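Local coordinates for salivary protein FS50 (Xenopsylla cheopis, PDB 5K6D) that inhibits the host voltage-gated sodium channel Nav1.5 as a secreted, disulfide-bonded toxin of flea saliva, at residues A[38-41]-A[42-46]; A[2-5]-A[6-10]; A[46-49]-A[50-54]. All coordinates share one frame; numbering follows the deposited sequence.

Interaction 1 of 3, residues A[38-41]-A[42-46]; sequences DQKK and AGKCD
Lys-44 folds back over the preceding turn toward Lys-40 and Lys-41: its CG lies beside the backbone N (chi1 -66°), and a bend at chi3 of -91° then carries CE toward the start of the helix. The base of this chain rests on the backbone, with CG 3.4 Å from Lys-40 O, while Lys-44 CE lies 4.2 Å from Lys-40 CG, a loose contact. The fold-back lets the ammonium of Lys-44 pair with Asp-36, just before the helix, and the opposite charges probably hold the bend in place. Lys-41 behaves differently. Its chain is extended, and NZ donates to the carbonyls of Gly-34 and Cys-32, tying the first turn to the incoming chain. Between the two segments the grip is mostly backbone. Lys-44 N donates to Lys-40 O at 2.9 Å, and Cys-45 N to Lys-41 O, also at 2.9 Å. The bond from Ala-42 N to Asp-38 O measures 2.8 Å. The methyl of Ala-42 rests against two carbonyl oxygens of the turn behind it, CB lying 3.3 Å from Asp-38 O and 3.4 Å from Gln-39 O. Cys-45 sets its CB 3.4 Å from Lys-41 O and swings SG to the far side from its own backbone N (chi1 172°), down to the disulfide with Cys-73 on strand 73-76. A helix tied in this way through Cys-45 and Cys-49, four residues apart, to Cys-73 and Cys-75 of a beta strand is the cysteine-stabilised alpha-beta motif.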
loop_
_atom_site.group_PDB
_atom_site.type_symbol
_atom_site.label_atom_id
_atom_site.label_comp_id
_atom_site.label_asym_id
_atom_site.label_seq_id
_atom_site.Cartn_x
_atom_site.Cartn_y
_atom_site.Cartn_z
ATOM N N ASP A 38 4.684 15.127 1.735
ATOM C CA ASP A 38 3.779 14.159 2.335
ATOM C C ASP A 38 2.450 14.117 1.585
ATOM O O ASP A 38 1.860 13.046 1.454
ATOM C CB ASP A 38 3.550 14.470 3.813
ATOM C CG ASP A 38 4.723 14.056 4.686
ATOM O OD1 ASP A 38 5.454 13.120 4.306
ATOM O OD2 ASP A 38 4.905 14.666 5.758
ATOM N N GLN A 39 1.986 15.258 1.081
ATOM C CA GLN A 39 0.742 15.273 0.316
ATOM C C GLN A 39 0.879 14.489 -0.982
ATOM O O GLN A 39 -0.011 13.719 -1.340
ATOM C CB GLN A 39 0.299 16.706 0.027
ATOM C CG GLN A 39 -0.461 17.333 1.179
ATOM C CD GLN A 39 -1.866 16.781 1.296
ATOM O OE1 GLN A 39 -2.692 16.973 0.409
ATOM N NE2 GLN A 39 -2.141 16.081 2.390
ATOM N N LYS A 40 1.986 14.678 -1.693
ATOM C CA LYS A 40 2.188 13.945 -2.938
ATOM C C LYS A 40 2.335 12.448 -2.667
ATOM O O LYS A 40 1.754 11.618 -3.382
ATOM C CB LYS A 40 3.406 14.479 -3.700
ATOM C CG LYS A 40 3.649 13.724 -5.006
ATOM C CD LYS A 40 4.687 14.389 -5.891
ATOM C CE LYS A 40 4.166 15.687 -6.483
ATOM N NZ LYS A 40 5.049 16.158 -7.587
ATOM N N LYS A 41 3.092 12.094 -1.633
ATOM C CA LYS A 41 3.211 10.692 -1.235
ATOM C C LYS A 41 1.842 10.109 -0.877
ATOM O O LYS A 41 1.548 8.956 -1.201
ATOM C CB LYS A 41 4.162 10.536 -0.051
ATOM C CG LYS A 41 5.618 10.794 -0.365
ATOM C CD LYS A 41 6.451 10.740 0.899
ATOM C CE LYS A 41 7.934 10.805 0.589
ATOM N NZ LYS A 41 8.751 10.475 1.793
ATOM N N ALA A 42 1.011 10.896 -0.193
ATOM C CA ALA A 42 -0.325 10.439 0.177
ATOM C C ALA A 42 -1.145 10.108 -1.061
ATOM O O ALA A 42 -1.903 9.140 -1.073
ATOM C CB ALA A 42 -1.037 11.477 1.021
ATOM N N GLY A 43 -1.001 10.919 -2.103
ATOM C CA GLY A 43 -1.711 10.676 -3.345
ATOM C C GLY A 43 -1.202 9.433 -4.057
ATOM O O GLY A 43 -1.987 8.617 -4.555
ATOM N N LYS A 44 0.115 9.279 -4.113
ATOM C CA LYS A 44 0.689 8.085 -4.721
ATOM C C LYS A 44 0.218 6.834 -3.994
ATOM O O LYS A 44 -0.155 5.841 -4.614
ATOM C CB LYS A 44 2.214 8.136 -4.708
ATOM C CG LYS A 44 2.811 9.215 -5.577
ATOM C CD LYS A 44 4.311 9.023 -5.770
ATOM C CE LYS A 44 5.122 9.757 -4.719
ATOM N NZ LYS A 44 6.591 9.643 -4.973
ATOM N N CYS A 45 0.244 6.883 -2.671
ATOM C CA CYS A 45 -0.151 5.739 -1.869
ATOM C C CYS A 45 -1.626 5.433 -2.065
ATOM O O CYS A 45 -1.994 4.286 -2.308
ATOM C CB CYS A 45 0.170 6.005 -0.399
ATOM S SG CYS A 45 -0.467 4.775 0.754
ATOM N N ASP A 46 -2.483 6.446 -1.986
ATOM C CA ASP A 46 -3.898 6.171 -2.120
ATOM C C ASP A 46 -4.220 5.543 -3.470
ATOM O O ASP A 46 -4.998 4.596 -3.546
ATOM C CB ASP A 46 -4.728 7.427 -1.907
ATOM C CG ASP A 46 -6.159 7.095 -1.583
ATOM O OD1 ASP A 46 -6.421 6.612 -0.458
ATOM O OD2 ASP A 46 -7.011 7.264 -2.462
#

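Interaction 2 of 3, residues A[2-5]-A[6-10]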
loop_
_atom_site.group_PDB
_atom_site.type_symbol
_atom_site.label_atom_id
_atom_site.label_comp_id
_atom_site.label_asym_id
_atom_site.label_seq_id
_atom_site.Cartn_x
_atom_site.Cartn_y
_atom_site.Cartn_z
ATOM N N TRP A 2 -9.157 -10.881 1.828
ATOM C CA TRP A 2 -8.693 -9.990 0.778
ATOM C C TRP A 2 -7.459 -10.572 0.123
ATOM O O TRP A 2 -6.472 -10.874 0.795
ATOM C CB TRP A 2 -8.394 -8.610 1.351
ATOM C CG TRP A 2 -8.084 -7.540 0.355
ATOM C CD1 TRP A 2 -8.390 -7.517 -0.978
ATOM C CD2 TRP A 2 -7.400 -6.323 0.630
ATOM N NE1 TRP A 2 -7.932 -6.348 -1.546
ATOM C CE2 TRP A 2 -7.322 -5.599 -0.573
ATOM C CE3 TRP A 2 -6.843 -5.773 1.785
ATOM C CZ2 TRP A 2 -6.706 -4.360 -0.649
ATOM C CZ3 TRP A 2 -6.238 -4.551 1.709
ATOM C CH2 TRP A 2 -6.172 -3.852 0.505
ATOM N N LYS A 3 -7.531 -10.735 -1.189
ATOM C CA LYS A 3 -6.374 -11.150 -1.965
ATOM C C LYS A 3 -5.843 -9.978 -2.777
ATOM O O LYS A 3 -6.618 -9.212 -3.357
ATOM C CB LYS A 3 -6.722 -12.312 -2.890
ATOM C CG LYS A 3 -7.126 -13.575 -2.150
ATOM C CD LYS A 3 -7.217 -14.761 -3.095
ATOM C CE LYS A 3 -7.866 -15.956 -2.422
ATOM N NZ LYS A 3 -9.283 -15.674 -2.057
ATOM N N VAL A 4 -4.524 -9.836 -2.808
ATOM C CA VAL A 4 -3.885 -8.765 -3.565
ATOM C C VAL A 4 -2.761 -9.351 -4.407
ATOM O O VAL A 4 -2.372 -10.510 -4.240
ATOM C CB VAL A 4 -3.318 -7.658 -2.644
ATOM C CG1 VAL A 4 -4.434 -6.997 -1.832
ATOM C CG2 VAL A 4 -2.239 -8.217 -1.722
ATOM N N SER A 5 -2.230 -8.551 -5.322
ATOM C CA SER A 5 -1.184 -9.031 -6.223
ATOM C C SER A 5 0.221 -8.793 -5.673
ATOM O O SER A 5 0.417 -7.983 -4.758
ATOM C CB SER A 5 -1.315 -8.345 -7.573
ATOM O OG SER A 5 -1.056 -6.958 -7.428
ATOM N N GLU A 6 1.207 -9.474 -6.255
ATOM C CA GLU A 6 2.597 -9.130 -5.990
ATOM C C GLU A 6 2.870 -7.652 -6.255
ATOM O O GLU A 6 3.592 -6.997 -5.506
ATOM C CB GLU A 6 3.544 -9.957 -6.851
ATOM C CG GLU A 6 3.561 -11.430 -6.544
ATOM C CD GLU A 6 4.652 -12.177 -7.298
ATOM O OE1 GLU A 6 5.208 -11.637 -8.271
ATOM O OE2 GLU A 6 4.967 -13.323 -6.902
ATOM N N ARG A 7 2.310 -7.131 -7.341
ATOM C CA ARG A 7 2.486 -5.722 -7.665
ATOM C C ARG A 7 2.016 -4.830 -6.529
ATOM O O ARG A 7 2.660 -3.835 -6.202
ATOM C CB ARG A 7 1.744 -5.380 -8.947
ATOM C CG ARG A 7 2.354 -6.006 -10.172
ATOM C CD ARG A 7 1.521 -5.688 -11.384
ATOM N NE ARG A 7 1.604 -4.281 -11.776
ATOM C CZ ARG A 7 0.574 -3.444 -11.863
ATOM N NH1 ARG A 7 -0.665 -3.829 -11.547
ATOM N NH2 ARG A 7 0.792 -2.205 -12.277
ATOM N N CYS A 8 0.896 -5.193 -5.920
ATOM C CA CYS A 8 0.409 -4.461 -4.765
ATOM C C CYS A 8 1.448 -4.434 -3.651
ATOM O O CYS A 8 1.787 -3.357 -3.137
ATOM C CB CYS A 8 -0.896 -5.083 -4.271
ATOM S SG CYS A 8 -1.433 -4.564 -2.642
ATOM N N LEU A 9 1.957 -5.610 -3.287
ATOM C CA LEU A 9 2.791 -5.739 -2.101
ATOM C C LEU A 9 4.231 -5.286 -2.320
ATOM O O LEU A 9 4.758 -4.500 -1.533
ATOM C CB LEU A 9 2.773 -7.188 -1.605
ATOM C CG LEU A 9 1.410 -7.680 -1.105
ATOM C CD1 LEU A 9 1.478 -9.138 -0.701
ATOM C CD2 LEU A 9 0.920 -6.838 0.070
ATOM N N LYS A 10 4.884 -5.791 -3.362
ATOM C CA LYS A 10 6.299 -5.443 -3.549
ATOM C C LYS A 10 6.520 -4.391 -4.641
ATOM O O LYS A 10 7.639 -3.893 -4.797
ATOM C CB LYS A 10 7.147 -6.697 -3.824
ATOM C CG LYS A 10 6.856 -7.441 -5.109
ATOM C CD LYS A 10 7.795 -8.648 -5.250
ATOM C CE LYS A 10 7.613 -9.370 -6.571
ATOM N NZ LYS A 10 8.540 -10.533 -6.663
HETATM O O HOH W 1 -1.800 -6.123 -10.005
#
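Ser-5 OG is held from two directions at the start of helix 6-10: the backbone N of Cys-8 donates to it at 3.0 Å, with an N-H...O angle of 155°, and a water lies 2.8 Å away. That water in turn accepts from NH1 of Arg-7 at 3.0 Å, sitting in the plane of the guanidinium at its edge, so Arg-7 is linked to the cap although its chain leads away. Ser-5 reaches forward to the first turn because OG is tucked between its own N and carbonyl carbon (chi1 66°); this is a serine N-cap. The backbone completes the turn with Leu-9 N donating to Ser-5 O at 3.2 Å. The apolar side of the junction is built on Val-4 of the short strand that leads into the helix. Its CB meets Cys-8 SG at 3.6 Å, and CG2 touches CG of Leu-9 at 3.7 Å, the two side chains crossing at about a right angle. The other methyl, CG1, lies over one face of the Trp-2 ring, 3.4 Å above the plane and offset toward its rim. Cys-8 SG is thereby wedged against valine before it joins Cys-53 in a disulfide. Glu-6 OE1 accepts from Lys-14 N and makes a long ion pair with Lys-10 NZ. A buried hydroxyl thus satisfies an early helix N-H that lacks an acceptor in a preceding turn, consistent with the helix starting directly after the strand, while Val-4 packs against the cystine sulfur with one side and against Leu-9 with a methyl.

Interaction 3 of 3, residues A[46-49]-A[50-54]; sequences DKHC and TGVCL
The imidazole of His-48 carries Val-52 over one face, with CB 3.7 Å above the plane and offset toward the rim, a CH-pi contact 23° off the ring normal. Val-52 CG1 meets CE1 at 3.8 Å. Cys-53 approaches the same ring obliquely, its SG 3.9 Å from CD2. The ring reaches this position because CG stands opposite the backbone N (chi1 -179°), pointing the imidazole along the helix toward its end, where NE2 bonds to the carbonyl of Cys-8. The backbone oxygen of the same histidine is gripped twice: Val-52 N, 2.9 Å away, comes from above the carbonyl plane, and Cys-53 N, 3.0 Å away, nearly along the C=O axis. Elsewhere on the helix, Thr-50 OG1 collects two waters, one donating to Asp-46 OD2 and the other accepting from Lys-47 NZ at 2.8 Å. Cys-49 and Cys-53 lead inward to disulfides with Cys-75 and Cys-8. The i to i+5 bond from Cys-53 N beside the i to i+4 bond from Val-52 N is consistent with a pi-type turn at the helix end, before Leu-54 departs with positive phi. The bond to a carbonyl implies that His-48 NE2 probably carries a hydrogen, which says nothing of ND1.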
loop_
_atom_site.group_PDB
_atom_site.type_symbol
_atom_site.label_atom_id
_atom_site.label_comp_id
_atom_site.label_asym_id
_atom_site.label_seq_id
_atom_site.Cartn_x
_atom_site.Cartn_y
_atom_site.Cartn_z
ATOM N N ASP A 46 -2.483 6.446 -1.986
ATOM C CA ASP A 46 -3.898 6.171 -2.120
ATOM C C ASP A 46 -4.220 5.543 -3.470
ATOM O O ASP A 46 -4.998 4.596 -3.546
ATOM C CB ASP A 46 -4.728 7.427 -1.907
ATOM C CG ASP A 46 -6.159 7.095 -1.583
ATOM O OD1 ASP A 46 -6.421 6.612 -0.458
ATOM O OD2 ASP A 46 -7.011 7.264 -2.462
ATOM N N LYS A 47 -3.611 6.060 -4.535
ATOM C CA LYS A 47 -3.856 5.528 -5.870
ATOM C C LYS A 47 -3.253 4.138 -6.062
ATOM O O LYS A 47 -3.852 3.291 -6.718
ATOM C CB LYS A 47 -3.320 6.498 -6.922
ATOM C CG LYS A 47 -3.318 5.977 -8.358
ATOM C CD LYS A 47 -4.667 5.500 -8.893
ATOM C CE LYS A 47 -5.702 6.602 -8.966
ATOM N NZ LYS A 47 -6.852 6.201 -9.835
ATOM N N HIS A 48 -2.073 3.882 -5.513
ATOM C CA HIS A 48 -1.554 2.518 -5.556
ATOM C C HIS A 48 -2.541 1.574 -4.865
ATOM O O HIS A 48 -2.847 0.482 -5.362
ATOM C CB HIS A 48 -0.169 2.449 -4.908
ATOM C CG HIS A 48 0.434 1.085 -4.929
ATOM N ND1 HIS A 48 1.084 0.558 -6.029
ATOM C CD2 HIS A 48 0.444 0.122 -3.978
ATOM C CE1 HIS A 48 1.482 -0.668 -5.738
ATOM N NE2 HIS A 48 1.109 -0.955 -4.502
ATOM N N CYS A 49 -3.074 2.017 -3.738
ATOM C CA CYS A 49 -4.013 1.196 -2.991
ATOM C C CYS A 49 -5.304 0.930 -3.746
ATOM O O CYS A 49 -5.778 -0.205 -3.772
ATOM C CB CYS A 49 -4.333 1.836 -1.642
ATOM S SG CYS A 49 -2.916 1.878 -0.523
ATOM N N THR A 50 -5.887 1.958 -4.357
ATOM C CA THR A 50 -7.146 1.748 -5.067
ATOM C C THR A 50 -6.929 1.137 -6.451
ATOM O O THR A 50 -7.730 0.314 -6.909
ATOM C CB THR A 50 -7.943 3.051 -5.238
ATOM O OG1 THR A 50 -7.172 3.986 -6.005
ATOM C CG2 THR A 50 -8.308 3.662 -3.881
ATOM N N GLY A 51 -5.856 1.543 -7.129
ATOM C CA GLY A 51 -5.646 1.151 -8.506
ATOM C C GLY A 51 -4.878 -0.131 -8.717
ATOM O O GLY A 51 -5.027 -0.762 -9.760
ATOM N N VAL A 52 -4.045 -0.509 -7.754
ATOM C CA VAL A 52 -3.230 -1.713 -7.888
ATOM C C VAL A 52 -3.631 -2.757 -6.848
ATOM O O VAL A 52 -3.892 -3.905 -7.199
ATOM C CB VAL A 52 -1.708 -1.391 -7.799
ATOM C CG1 VAL A 52 -0.882 -2.660 -7.934
ATOM C CG2 VAL A 52 -1.305 -0.383 -8.890
ATOM N N CYS A 53 -3.725 -2.360 -5.583
ATOM C CA CYS A 53 -4.205 -3.279 -4.548
ATOM C C CYS A 53 -5.718 -3.509 -4.600
ATOM O O CYS A 53 -6.212 -4.442 -3.983
ATOM C CB CYS A 53 -3.812 -2.771 -3.156
ATOM S SG CYS A 53 -2.022 -2.637 -2.870
ATOM N N LEU A 54 -6.439 -2.654 -5.321
ATOM C CA LEU A 54 -7.896 -2.734 -5.461
ATOM C C LEU A 54 -8.589 -2.660 -4.103
ATOM O O LEU A 54 -9.594 -3.331 -3.846
ATOM C CB LEU A 54 -8.299 -4.003 -6.219
ATOM C CG LEU A 54 -7.570 -4.229 -7.549
ATOM C CD1 LEU A 54 -8.074 -5.493 -8.228
ATOM C CD2 LEU A 54 -7.707 -3.026 -8.473
HETATM O O HOH W 2 -7.034 6.699 -5.337
HETATM O O HOH W 3 -7.920 3.860 -8.671
#

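In the fold
Interactions 1 and 3 are successive parts of helix 38-51 and its exit, with centres 11 Å apart and Asp-46 common to both; Asp-46 OD1 also bonds to Gly-58 N on strand 57-60. Interaction 2 lies beyond the C-terminal end of that helix, its centre 10 Å from that of interaction 3. These two are joined covalently, Cys-8 SG to Cys-53 SG at 2.0 Å, and by a probable hydrogen bond of 2.8 Å from His-48 NE2 to Cys-8 O. Trp-2 CZ2 adds packing at 3.4 Å from Cys-53 O. Interactions 1 and 2 do not touch: they lie on opposite sides of the chain's centre, centres 18 Å and nearest atoms about 9 Å apart.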